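Local coordinates for chitinase (Paenibacillus sp. FPU-7, PDB 5GZT), which probably catalyses random endo-hydrolysis of the beta-1,4 linkages between N-acetylglucosamine units of chitin and chitodextrins, as a multi-modular enzyme displayed on the bacterial cell surface, at residues B[77-81]-B[99-103]; B[527-533]-B[617-623]; B[771-777]-B[828-833]. Numbering follows the deposited sequence.

Contact 1: B[77-81]-B[99-103]; sequences DVAAS and AASSK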
ATOM      1  N   ASP B  77     -19.012  21.736 -55.288  1.00 28.30           N
ATOM      2  CA  ASP B  77     -18.526  23.067 -55.322  1.00 33.02           C
ATOM      3  C   ASP B  77     -19.411  23.989 -56.113  1.00 30.47           C
ATOM      4  O   ASP B  77     -19.535  23.776 -57.333  1.00 27.73           O
ATOM      5  CB  ASP B  77     -17.178  23.005 -56.060  1.00 41.47           C
ATOM      6  CG  ASP B  77     -16.095  23.458 -55.240  1.00 48.47           C
ATOM      7  OD1 ASP B  77     -15.704  22.718 -54.286  1.00 50.97           O
ATOM      8  OD2 ASP B  77     -15.712  24.582 -55.559  1.00 58.64           O
ATOM      9  N   VAL B  78     -19.932  25.043 -55.489  1.00 26.87           N
ATOM     10  CA  VAL B  78     -20.791  25.985 -56.164  1.00 29.22           C
ATOM     11  C   VAL B  78     -19.909  27.215 -56.363  1.00 36.07           C
ATOM     12  O   VAL B  78     -19.635  27.952 -55.410  1.00 31.48           O
ATOM     13  CB  VAL B  78     -22.020  26.324 -55.325  1.00 28.41           C
ATOM     14  CG1 VAL B  78     -22.947  27.235 -56.056  1.00 29.40           C
ATOM     15  CG2 VAL B  78     -22.693  25.062 -54.832  1.00 28.12           C
ATOM     16  N   ALA B  79     -19.529  27.459 -57.627  1.00 35.92           N
ATOM     17  CA  ALA B  79     -18.533  28.462 -57.993  1.00 40.04           C
ATOM     18  C   ALA B  79     -19.058  29.188 -59.231  1.00 44.21           C
ATOM     19  O   ALA B  79     -18.470  29.106 -60.328  1.00 38.16           O
ATOM     20  CB  ALA B  79     -17.215  27.729 -58.290  1.00 38.99           C
ATOM     21  N   ALA B  80     -20.212  29.822 -59.084  1.00 42.01           N
ATOM     22  CA  ALA B  80     -20.946  30.302 -60.247  1.00 40.72           C
ATOM     23  C   ALA B  80     -21.612  31.586 -59.844  1.00 43.18           C
ATOM     24  O   ALA B  80     -22.367  31.624 -58.862  1.00 41.74           O
ATOM     25  CB  ALA B  80     -21.947  29.233 -60.727  1.00 38.86           C
ATOM     26  N   SER B  81     -21.262  32.677 -60.545  1.00 45.66           N
ATOM     27  CA  SER B  81     -21.793  34.034 -60.228  1.00 39.99           C
ATOM     28  C   SER B  81     -23.249  34.285 -60.611  1.00 38.86           C
ATOM     29  O   SER B  81     -23.878  35.257 -60.119  1.00 40.22           O
ATOM     30  CB  SER B  81     -20.889  35.136 -60.855  1.00 48.99           C
ATOM     31  OG  SER B  81     -20.941  35.093 -62.281  1.00 49.68           O
ATOM     32  N   ALA B  99     -18.656  29.151 -53.031  1.00 28.50           N
ATOM     33  CA  ALA B  99     -17.542  30.074 -53.278  1.00 26.94           C
ATOM     34  C   ALA B  99     -17.965  31.497 -53.176  1.00 26.73           C
ATOM     35  O   ALA B  99     -19.148  31.831 -53.364  1.00 27.15           O
ATOM     36  CB  ALA B  99     -16.968  29.817 -54.692  1.00 30.03           C
ATOM     37  N   ALA B 100     -16.952  32.360 -52.994  1.00 27.12           N
ATOM     38  CA  ALA B 100     -17.106  33.792 -52.830  1.00 23.48           C
ATOM     39  C   ALA B 100     -17.732  34.420 -54.043  1.00 24.58           C
ATOM     40  O   ALA B 100     -18.352  35.524 -53.950  1.00 28.32           O
ATOM     41  CB  ALA B 100     -15.710  34.455 -52.564  1.00 27.10           C
ATOM     42  N   SER B 101     -17.520  33.799 -55.187  1.00 24.97           N
ATOM     43  CA  SER B 101     -18.183  34.283 -56.395  1.00 31.12           C
ATOM     44  C   SER B 101     -19.720  34.064 -56.484  1.00 31.92           C
ATOM     45  O   SER B 101     -20.371  34.686 -57.345  1.00 29.80           O
ATOM     46  CB  SER B 101     -17.538  33.650 -57.608  1.00 35.10           C
ATOM     47  OG  SER B 101     -16.332  34.333 -57.905  1.00 43.78           O
ATOM     48  N   SER B 102     -20.302  33.204 -55.635  1.00 30.78           N
ATOM     49  CA  SER B 102     -21.672  32.687 -55.914  1.00 30.15           C
ATOM     50  C   SER B 102     -22.711  33.542 -55.267  1.00 30.01           C
ATOM     51  O   SER B 102     -23.380  33.150 -54.289  1.00 28.04           O
ATOM     52  CB  SER B 102     -21.805  31.262 -55.466  1.00 27.53           C
ATOM     53  OG  SER B 102     -20.902  30.449 -56.159  1.00 27.81           O
ATOM     54  N   LYS B 103     -22.815  34.742 -55.797  1.00 28.88           N
ATOM     55  CA  LYS B 103     -23.637  35.785 -55.216  1.00 35.22           C
ATOM     56  C   LYS B 103     -25.100  35.306 -55.078  1.00 34.54           C
ATOM     57  O   LYS B 103     -25.638  34.725 -56.012  1.00 33.04           O
ATOM     58  CB  LYS B 103     -23.597  37.032 -56.106  1.00 40.08           C
ATOM     59  CG  LYS B 103     -24.381  38.218 -55.561  1.00 50.80           C
ATOM     60  CD  LYS B 103     -23.665  38.913 -54.399  1.00 60.32           C
ATOM     61  CE  LYS B 103     -24.569  39.955 -53.723  1.00 65.51           C
ATOM     62  NZ  LYS B 103     -24.943  41.108 -54.596  1.00 66.87           N
TER
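Two successive coils of the N-terminal parallel beta-helix stack here, at the corner where each coil leaves its strand: 77-81 finishes strand 72-78, and one coil later the loop 99-103 follows strand 92-98. The parallel ladder runs on for one more step past the strand ends, because A99 N donates to V78 O at 2.8 Å in a nearly straight bond. Beyond that the backbone-to-backbone N-H...O pairing gives way, though the two runs stay close, S81 CA 4.5 Å from S102 CA. A99 to S102 folds into a type I turn, closed by S102 N to A99 O at 2.9 Å, and S102 then sits at the centre of an inverse gamma turn, while 79-81 runs alongside as loop.

S102 ties the two together with its side chain. In the m rotamer its OG receives A80 N at 3.1 Å, so the hydroxyl takes the place of the strand carbonyl that the turn has moved away. The same OG lies 2.9 Å from V78 O, a weak hydrogen bond. Two CA-H...O contacts add to this, S102 CA to A80 O at 3.2 Å and S81 CA to S101 O at 3.3 Å.

The apolar part is small: A79 CB and A99 CB are 4.2 Å apart. V78 and S102 both pack on P84. On the side of the previous coil, A79 bonds to L57 through the backbone, and S81 OG is taken by D59. Successive coils stacked in parallel register, with small residues such as A79 and A99 one above another, are typical of a parallel beta-helix.

Contact 2: B[527-533]-B[617-623]; sequences LMVGGAF and LAGFMYW
Build two adjacent parallel strands of a TIM barrel, 527-532 and 619-623, with axes 4.5 Å apart at closest and crossing at -35°. The register pairs V529 with F620, G530 with M621, G531 with Y622 and A532 with W623, CA to CA 4.7 to 5.2 Å. G619 takes phi/psi 151/-159, which disfavours any side chain; A618 (-70/-28) and F533 (-104/32) depart from beta, and the other strand residues are ordinary.

Six backbone hydrogen bonds join the segments: A618 N to L527 O (2.9 Å), V529 N to G619 O (3.0 Å), M621 N to V529 O (2.8 Å), G531 N to M621 O (2.8 Å), W623 N to G531 O (3.2 Å) and F533 N to W623 O (3.0 Å).

M528, M621, A532 and W623 point into the barrel; M528 (m, m, m) sets SD 3.7 Å from A618 CB. V529, F620 and Y622 point outward, the two rings meeting helix 633-642. F620 (t, chi2 -49°) puts CE1 3.8 Å from G531 N, where a CB on G531 would clash. V529 CG2 touches L617 CD1 at 3.5 Å.

F533 (m, chi2 6°) and Y622 (p, chi2 74°) form an offset stack, centroids 4.4 Å apart and planes at 21°.

W623 (t) ends the last barrel strand, where family 18 enzymes carry a tryptophan flooring the sugar subsite, probably so here; the chemistry implies a continuous ladder fixing its backbone.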
ATOM      1  N   LEU B 527      -3.412   8.340  -8.032  1.00 25.83           N
ATOM      2  CA  LEU B 527      -1.944   8.448  -8.090  1.00 26.45           C
ATOM      3  C   LEU B 527      -1.323   7.927  -6.822  1.00 27.05           C
ATOM      4  O   LEU B 527      -1.557   8.509  -5.727  1.00 27.56           O
ATOM      5  CB  LEU B 527      -1.499   9.873  -8.290  1.00 29.94           C
ATOM      6  CG  LEU B 527      -1.777  10.402  -9.702  1.00 28.65           C
ATOM      7  CD1 LEU B 527      -1.400  11.867  -9.644  1.00 27.83           C
ATOM      8  CD2 LEU B 527      -0.986   9.695 -10.783  1.00 27.95           C
ATOM      9  N   MET B 528      -0.516   6.878  -6.953  1.00 23.84           N
ATOM     10  CA  MET B 528       0.267   6.383  -5.814  1.00 23.77           C
ATOM     11  C   MET B 528       1.675   6.964  -5.988  1.00 25.01           C
ATOM     12  O   MET B 528       2.305   6.956  -7.080  1.00 23.60           O
ATOM     13  CB  MET B 528       0.362   4.884  -5.787  1.00 25.47           C
ATOM     14  CG  MET B 528      -0.918   4.145  -5.550  1.00 22.47           C
ATOM     15  SD  MET B 528      -1.467   4.032  -3.889  1.00 25.05           S
ATOM     16  CE  MET B 528      -0.285   2.884  -3.173  1.00 24.57           C
ATOM     17  N   VAL B 529       2.171   7.452  -4.877  1.00 22.95           N
ATOM     18  CA  VAL B 529       3.511   7.999  -4.847  1.00 22.32           C
ATOM     19  C   VAL B 529       4.502   6.880  -4.535  1.00 19.71           C
ATOM     20  O   VAL B 529       4.279   6.121  -3.574  1.00 21.64           O
ATOM     21  CB  VAL B 529       3.554   9.100  -3.784  1.00 23.53           C
ATOM     22  CG1 VAL B 529       4.988   9.460  -3.379  1.00 23.65           C
ATOM     23  CG2 VAL B 529       2.778  10.300  -4.327  1.00 26.72           C
ATOM     24  N   GLY B 530       5.611   6.857  -5.254  1.00 21.23           N
ATOM     25  CA  GLY B 530       6.658   5.833  -5.029  1.00 19.72           C
ATOM     26  C   GLY B 530       7.813   6.247  -4.067  1.00 18.55           C
ATOM     27  O   GLY B 530       8.284   7.399  -4.054  1.00 16.88           O
ATOM     28  N   GLY B 531       8.243   5.287  -3.271  1.00 17.97           N
ATOM     29  CA  GLY B 531       9.426   5.418  -2.431  1.00 19.70           C
ATOM     30  C   GLY B 531      10.311   4.194  -2.634  1.00 20.51           C
ATOM     31  O   GLY B 531       9.875   3.182  -3.215  1.00 21.49           O
ATOM     32  N   ALA B 532      11.543   4.303  -2.181  1.00 17.28           N
ATOM     33  CA  ALA B 532      12.546   3.252  -2.367  1.00 17.82           C
ATOM     34  C   ALA B 532      13.218   2.816  -1.079  1.00 17.37           C
ATOM     35  O   ALA B 532      13.580   3.674  -0.250  1.00 20.97           O
ATOM     36  CB  ALA B 532      13.585   3.739  -3.341  1.00 19.13           C
ATOM     37  N   PHE B 533      13.502   1.520  -0.940  1.00 16.03           N
ATOM     38  CA  PHE B 533      14.188   0.970   0.201  1.00 16.35           C
ATOM     39  C   PHE B 533      15.600   0.663  -0.176  1.00 17.10           C
ATOM     40  O   PHE B 533      16.278  -0.262   0.410  1.00 16.06           O
ATOM     41  CB  PHE B 533      13.478  -0.258   0.772  1.00 17.80           C
ATOM     42  CG  PHE B 533      12.119   0.012   1.423  1.00 17.20           C
ATOM     43  CD1 PHE B 533      11.477   1.223   1.408  1.00 18.21           C
ATOM     44  CD2 PHE B 533      11.486  -1.053   2.093  1.00 19.76           C
ATOM     45  CE1 PHE B 533      10.267   1.412   2.019  1.00 19.07           C
ATOM     46  CE2 PHE B 533      10.257  -0.876   2.699  1.00 19.56           C
ATOM     47  CZ  PHE B 533       9.623   0.339   2.614  1.00 19.14           C
ATOM     48  N   LEU B 617      -3.720  12.076  -2.426  1.00 28.82           N
ATOM     49  CA  LEU B 617      -3.310  10.996  -3.335  1.00 24.56           C
ATOM     50  C   LEU B 617      -3.764   9.664  -2.807  1.00 22.44           C
ATOM     51  O   LEU B 617      -4.297   9.524  -1.693  1.00 24.60           O
ATOM     52  CB  LEU B 617      -1.782  11.113  -3.596  1.00 23.57           C
ATOM     53  CG  LEU B 617      -1.333  12.483  -4.035  1.00 23.65           C
ATOM     54  CD1 LEU B 617       0.180  12.644  -4.194  1.00 24.40           C
ATOM     55  CD2 LEU B 617      -1.966  12.823  -5.354  1.00 27.25           C
ATOM     56  N   ALA B 618      -3.620   8.660  -3.651  1.00 25.79           N
ATOM     57  CA  ALA B 618      -4.152   7.297  -3.394  1.00 25.93           C
ATOM     58  C   ALA B 618      -3.419   6.542  -2.271  1.00 25.89           C
ATOM     59  O   ALA B 618      -3.991   5.649  -1.558  1.00 22.35           O
ATOM     60  CB  ALA B 618      -4.102   6.507  -4.716  1.00 26.38           C
ATOM     61  N   GLY B 619      -2.143   6.894  -2.108  1.00 22.18           N
ATOM     62  CA  GLY B 619      -1.326   6.242  -1.114  1.00 20.54           C
ATOM     63  C   GLY B 619       0.163   6.192  -1.484  1.00 22.91           C
ATOM     64  O   GLY B 619       0.638   6.965  -2.367  1.00 22.60           O
ATOM     65  N   PHE B 620       0.860   5.244  -0.828  1.00 21.65           N
ATOM     66  CA  PHE B 620       2.287   5.105  -0.826  1.00 19.95           C
ATOM     67  C   PHE B 620       2.667   3.744  -1.384  1.00 19.92           C
ATOM     68  O   PHE B 620       2.265   2.700  -0.859  1.00 18.53           O
ATOM     69  CB  PHE B 620       2.783   5.260   0.626  1.00 20.72           C
ATOM     70  CG  PHE B 620       4.254   5.725   0.762  1.00 20.73           C
ATOM     71  CD1 PHE B 620       5.305   5.112   0.042  1.00 20.69           C
ATOM     72  CD2 PHE B 620       4.615   6.670   1.704  1.00 20.76           C
ATOM     73  CE1 PHE B 620       6.625   5.534   0.188  1.00 18.24           C
ATOM     74  CE2 PHE B 620       5.933   7.067   1.841  1.00 19.25           C
ATOM     75  CZ  PHE B 620       6.933   6.479   1.086  1.00 17.52           C
ATOM     76  N   MET B 621       3.451   3.729  -2.455  1.00 20.58           N
ATOM     77  CA  MET B 621       3.983   2.462  -3.031  1.00 21.65           C
ATOM     78  C   MET B 621       5.508   2.416  -2.757  1.00 21.82           C
ATOM     79  O   MET B 621       6.140   3.464  -2.787  1.00 18.16           O
ATOM     80  CB  MET B 621       3.789   2.424  -4.553  1.00 21.64           C
ATOM     81  CG  MET B 621       4.484   1.259  -5.239  1.00 22.87           C
ATOM     82  SD  MET B 621       6.172   1.533  -5.737  1.00 23.53           S
ATOM     83  CE  MET B 621       5.992   2.511  -7.244  1.00 21.22           C
ATOM     84  N   TYR B 622       6.079   1.237  -2.525  1.00 20.40           N
ATOM     85  CA  TYR B 622       7.532   1.133  -2.388  1.00 20.79           C
ATOM     86  C   TYR B 622       8.156  -0.149  -2.915  1.00 20.73           C
ATOM     87  O   TYR B 622       7.531  -1.201  -2.853  1.00 21.02           O
ATOM     88  CB  TYR B 622       7.905   1.353  -0.928  1.00 21.44           C
ATOM     89  CG  TYR B 622       7.214   0.483   0.128  1.00 20.34           C
ATOM     90  CD1 TYR B 622       7.535  -0.869   0.318  1.00 23.69           C
ATOM     91  CD2 TYR B 622       6.293   1.018   0.957  1.00 20.95           C
ATOM     92  CE1 TYR B 622       6.882  -1.656   1.336  1.00 20.09           C
ATOM     93  CE2 TYR B 622       5.716   0.302   1.987  1.00 21.49           C
ATOM     94  CZ  TYR B 622       6.002  -1.058   2.170  1.00 21.26           C
ATOM     95  OH  TYR B 622       5.339  -1.693   3.249  1.00 21.03           O
ATOM     96  N   TRP B 623       9.364   0.006  -3.472  1.00 19.14           N
ATOM     97  CA  TRP B 623      10.200  -1.042  -3.973  1.00 20.62           C
ATOM     98  C   TRP B 623      11.427  -1.107  -3.080  1.00 20.74           C
ATOM     99  O   TRP B 623      12.136  -0.093  -2.998  1.00 17.95           O
ATOM    100  CB  TRP B 623      10.722  -0.670  -5.358  1.00 20.00           C
ATOM    101  CG  TRP B 623      11.639  -1.720  -5.878  1.00 23.05           C
ATOM    102  CD1 TRP B 623      12.999  -1.780  -5.753  1.00 23.96           C
ATOM    103  CD2 TRP B 623      11.252  -2.874  -6.589  1.00 21.87           C
ATOM    104  NE1 TRP B 623      13.473  -2.908  -6.335  1.00 24.72           N
ATOM    105  CE2 TRP B 623      12.431  -3.618  -6.847  1.00 25.63           C
ATOM    106  CE3 TRP B 623      10.045  -3.364  -7.035  1.00 21.15           C
ATOM    107  CZ2 TRP B 623      12.412  -4.839  -7.509  1.00 26.33           C
ATOM    108  CZ3 TRP B 623      10.030  -4.615  -7.713  1.00 24.17           C
ATOM    109  CH2 TRP B 623      11.194  -5.300  -7.973  1.00 25.53           C
TER

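Contact 3: B[771-777]-B[828-833]; sequences PGWVDWT and NPDDAN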
ATOM      1  N   PRO B 771      12.286 -22.793  46.494  1.00 24.10           N
ATOM      2  CA  PRO B 771      11.031 -23.406  46.827  1.00 21.53           C
ATOM      3  C   PRO B 771      11.109 -23.994  48.220  1.00 22.43           C
ATOM      4  O   PRO B 771      12.059 -24.701  48.568  1.00 21.23           O
ATOM      5  CB  PRO B 771      10.884 -24.472  45.777  1.00 23.33           C
ATOM      6  CG  PRO B 771      12.222 -24.775  45.299  1.00 23.97           C
ATOM      7  CD  PRO B 771      13.008 -23.505  45.429  1.00 24.72           C
ATOM      8  N   GLY B 772      10.112 -23.659  49.045  1.00 22.86           N
ATOM      9  CA  GLY B 772      10.049 -24.121  50.405  1.00 20.22           C
ATOM     10  C   GLY B 772       9.583 -25.584  50.589  1.00 22.26           C
ATOM     11  O   GLY B 772       9.640 -26.105  51.695  1.00 24.46           O
ATOM     12  N   TRP B 773       9.081 -26.192  49.520  1.00 25.60           N
ATOM     13  CA  TRP B 773       8.633 -27.564  49.495  1.00 26.65           C
ATOM     14  C   TRP B 773       9.775 -28.495  49.140  1.00 26.98           C
ATOM     15  O   TRP B 773       9.518 -29.657  48.995  1.00 30.63           O
ATOM     16  CB  TRP B 773       7.457 -27.787  48.547  1.00 25.57           C
ATOM     17  CG  TRP B 773       7.642 -27.109  47.119  1.00 27.57           C
ATOM     18  CD1 TRP B 773       8.236 -27.641  45.985  1.00 26.72           C
ATOM     19  CD2 TRP B 773       7.228 -25.795  46.760  1.00 26.75           C
ATOM     20  NE1 TRP B 773       8.205 -26.728  44.970  1.00 25.46           N
ATOM     21  CE2 TRP B 773       7.610 -25.579  45.422  1.00 28.55           C
ATOM     22  CE3 TRP B 773       6.605 -24.765  47.456  1.00 24.97           C
ATOM     23  CZ2 TRP B 773       7.361 -24.367  44.758  1.00 27.65           C
ATOM     24  CZ3 TRP B 773       6.373 -23.593  46.807  1.00 25.08           C
ATOM     25  CH2 TRP B 773       6.760 -23.389  45.469  1.00 25.90           C
ATOM     26  N   VAL B 774      11.001 -27.984  49.014  1.00 26.98           N
ATOM     27  CA  VAL B 774      12.237 -28.736  48.993  1.00 25.75           C
ATOM     28  C   VAL B 774      12.827 -28.616  50.380  1.00 27.31           C
ATOM     29  O   VAL B 774      12.918 -27.530  50.925  1.00 26.65           O
ATOM     30  CB  VAL B 774      13.220 -28.203  47.920  1.00 25.86           C
ATOM     31  CG1 VAL B 774      14.599 -28.787  48.082  1.00 24.19           C
ATOM     32  CG2 VAL B 774      12.747 -28.494  46.492  1.00 24.91           C
ATOM     33  N   ASP B 775      13.194 -29.751  50.978  1.00 26.94           N
ATOM     34  CA  ASP B 775      13.902 -29.806  52.249  1.00 26.43           C
ATOM     35  C   ASP B 775      15.369 -29.589  51.988  1.00 28.64           C
ATOM     36  O   ASP B 775      16.121 -30.555  51.736  1.00 27.47           O
ATOM     37  CB  ASP B 775      13.661 -31.183  52.867  1.00 31.30           C
ATOM     38  CG  ASP B 775      14.211 -31.329  54.270  1.00 32.89           C
ATOM     39  OD1 ASP B 775      14.852 -30.443  54.834  1.00 32.50           O
ATOM     40  OD2 ASP B 775      13.954 -32.403  54.838  1.00 39.30           O
ATOM     41  N   TRP B 776      15.791 -28.316  52.033  1.00 26.63           N
ATOM     42  CA  TRP B 776      17.131 -27.950  51.598  1.00 26.38           C
ATOM     43  C   TRP B 776      18.235 -28.548  52.468  1.00 31.03           C
ATOM     44  O   TRP B 776      19.277 -28.952  51.943  1.00 29.18           O
ATOM     45  CB  TRP B 776      17.328 -26.422  51.443  1.00 25.24           C
ATOM     46  CG  TRP B 776      16.546 -25.937  50.254  1.00 24.37           C
ATOM     47  CD1 TRP B 776      15.257 -25.511  50.237  1.00 22.54           C
ATOM     48  CD2 TRP B 776      16.958 -26.055  48.922  1.00 24.18           C
ATOM     49  NE1 TRP B 776      14.838 -25.350  48.938  1.00 26.45           N
ATOM     50  CE2 TRP B 776      15.876 -25.667  48.109  1.00 24.17           C
ATOM     51  CE3 TRP B 776      18.138 -26.524  48.308  1.00 25.37           C
ATOM     52  CZ2 TRP B 776      15.960 -25.650  46.741  1.00 22.84           C
ATOM     53  CZ3 TRP B 776      18.218 -26.491  46.942  1.00 23.79           C
ATOM     54  CH2 TRP B 776      17.139 -26.026  46.178  1.00 24.05           C
ATOM     55  N   THR B 777      18.024 -28.560  53.773  1.00 33.67           N
ATOM     56  CA  THR B 777      18.974 -29.170  54.706  1.00 34.94           C
ATOM     57  C   THR B 777      19.390 -30.590  54.242  1.00 35.51           C
ATOM     58  O   THR B 777      20.558 -30.903  54.283  1.00 36.43           O
ATOM     59  CB  THR B 777      18.440 -29.189  56.137  1.00 38.12           C
ATOM     60  OG1 THR B 777      18.075 -27.869  56.508  1.00 39.76           O
ATOM     61  CG2 THR B 777      19.492 -29.634  57.137  1.00 42.47           C
ATOM     62  N   ASN B 828       5.455 -29.699  55.573  1.00 29.30           N
ATOM     63  CA  ASN B 828       6.379 -28.878  54.792  1.00 27.61           C
ATOM     64  C   ASN B 828       7.487 -28.340  55.684  1.00 26.05           C
ATOM     65  O   ASN B 828       7.234 -27.818  56.769  1.00 24.03           O
ATOM     66  CB  ASN B 828       5.645 -27.738  54.110  1.00 27.53           C
ATOM     67  CG  ASN B 828       6.441 -27.179  53.000  1.00 25.66           C
ATOM     68  OD1 ASN B 828       6.555 -27.796  51.946  1.00 26.61           O
ATOM     69  ND2 ASN B 828       7.094 -26.068  53.267  1.00 25.89           N
ATOM     70  N   PRO B 829       8.732 -28.534  55.255  1.00 22.77           N
ATOM     71  CA  PRO B 829       9.882 -28.269  56.081  1.00 24.51           C
ATOM     72  C   PRO B 829      10.298 -26.795  56.212  1.00 23.90           C
ATOM     73  O   PRO B 829      11.442 -26.469  56.042  1.00 23.03           O
ATOM     74  CB  PRO B 829      10.977 -29.091  55.388  1.00 23.89           C
ATOM     75  CG  PRO B 829      10.611 -29.020  53.952  1.00 24.33           C
ATOM     76  CD  PRO B 829       9.102 -29.080  53.947  1.00 23.88           C
ATOM     77  N   ASP B 830       9.385 -25.944  56.684  1.00 27.04           N
ATOM     78  CA  ASP B 830       9.597 -24.483  56.714  1.00 21.94           C
ATOM     79  C   ASP B 830      10.581 -24.162  57.761  1.00 23.74           C
ATOM     80  O   ASP B 830      11.594 -23.508  57.461  1.00 20.82           O
ATOM     81  CB  ASP B 830       8.267 -23.735  56.890  1.00 20.73           C
ATOM     82  CG  ASP B 830       7.406 -23.826  55.678  1.00 22.34           C
ATOM     83  OD1 ASP B 830       7.817 -23.287  54.583  1.00 19.45           O
ATOM     84  OD2 ASP B 830       6.319 -24.444  55.768  1.00 20.61           O
ATOM     85  N   ASP B 831      10.399 -24.676  58.990  1.00 23.87           N
ATOM     86  CA  ASP B 831      11.381 -24.345  60.015  1.00 22.98           C
ATOM     87  C   ASP B 831      12.805 -24.785  59.663  1.00 23.87           C
ATOM     88  O   ASP B 831      13.750 -24.061  59.947  1.00 24.78           O
ATOM     89  CB  ASP B 831      11.040 -25.001  61.362  1.00 27.00           C
ATOM     90  CG  ASP B 831       9.934 -24.291  62.117  1.00 30.67           C
ATOM     91  OD1 ASP B 831       9.638 -23.082  61.912  1.00 32.37           O
ATOM     92  OD2 ASP B 831       9.364 -24.939  62.996  1.00 33.75           O
ATOM     93  N   ALA B 832      12.970 -26.012  59.161  1.00 23.72           N
ATOM     94  CA  ALA B 832      14.317 -26.465  58.728  1.00 26.51           C
ATOM     95  C   ALA B 832      14.859 -25.556  57.613  1.00 24.42           C
ATOM     96  O   ALA B 832      16.009 -25.184  57.625  1.00 22.54           O
ATOM     97  CB  ALA B 832      14.292 -27.905  58.244  1.00 25.34           C
ATOM     98  N   ASN B 833      14.016 -25.235  56.645  1.00 24.31           N
ATOM     99  CA  ASN B 833      14.440 -24.253  55.586  1.00 24.63           C
ATOM    100  C   ASN B 833      14.819 -22.902  56.134  1.00 23.50           C
ATOM    101  O   ASN B 833      15.778 -22.322  55.634  1.00 24.66           O
ATOM    102  CB  ASN B 833      13.402 -24.100  54.528  1.00 23.69           C
ATOM    103  CG  ASN B 833      13.355 -25.282  53.632  1.00 23.08           C
ATOM    104  OD1 ASN B 833      14.379 -25.965  53.476  1.00 23.73           O
ATOM    105  ND2 ASN B 833      12.224 -25.481  52.942  1.00 21.44           N
TER
HETATM  106  O   HOH W   1      15.463 -27.887  55.235  1.00 25.54           O
HETATM  107  O   HOH W   2      17.935 -26.790  58.651  1.00 33.69           O
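One asparagine side chain poses as a piece of backbone. N833, in the first turn of helix 830-843, sends its amide across to the loop 771-777, where ND2 donates to V774 O at 3.0 Å and OD1 accepts W776 N at 3.1 Å, the pair of bonds a neighbouring strand would make. ND2 also bonds Y793. OD1 meets the edge of the W776 ring, 3.4 Å from CD1, and that indole is pinned in turn by NE1 to P771 O at 2.9 Å.

A second asparagine, N828, bonds through ND2 to G772 O at 3.0 Å, a carbonyl within the type I turn from P771 to V774, and to D830 OD2 at 3.1 Å; D830 OD1 goes to Y793. P829, the N-cap residue, rests its CG 3.8 Å from D775 CA.

Water fills the remaining gap. Water 1 donates to D775 OD1 (2.7 Å) and N833 OD1 (2.8 Å) and accepts T777 N (3.0 Å), while D775 OD2 is bonded to N778; water 2 links T777 OG1 (2.4 Å) with A832 O (2.7 Å).

The loop leaves the C-terminal end of barrel strand 765-771, so the contact fastens a beta-alpha loop to the start of a neighbouring helix on the rim where (beta/alpha)8 enzymes such as family 18 chitinases carry their active sites.

Overall arrangement
The three contacts belong to three separate modules and follow one another along the chain. Contact 1 lies in the N-terminal beta-helix, contact 2 in the first family 18 barrel and contact 3 in the second, with the immunoglobulin-like domain falling between the two barrels in sequence. Centre to centre, contacts 1 and 2 are about 64 Å apart, 2 and 3 about 66 Å, and 1 and 3 about 128 Å, so they lie almost in line, contact 2 nearest the middle of the chain. No sheet is shared. Contact 2 joins the last two strands of its barrel, whereas contact 3 follows the first strand of the other, consistent with an elongated enzyme with two catalytic modules.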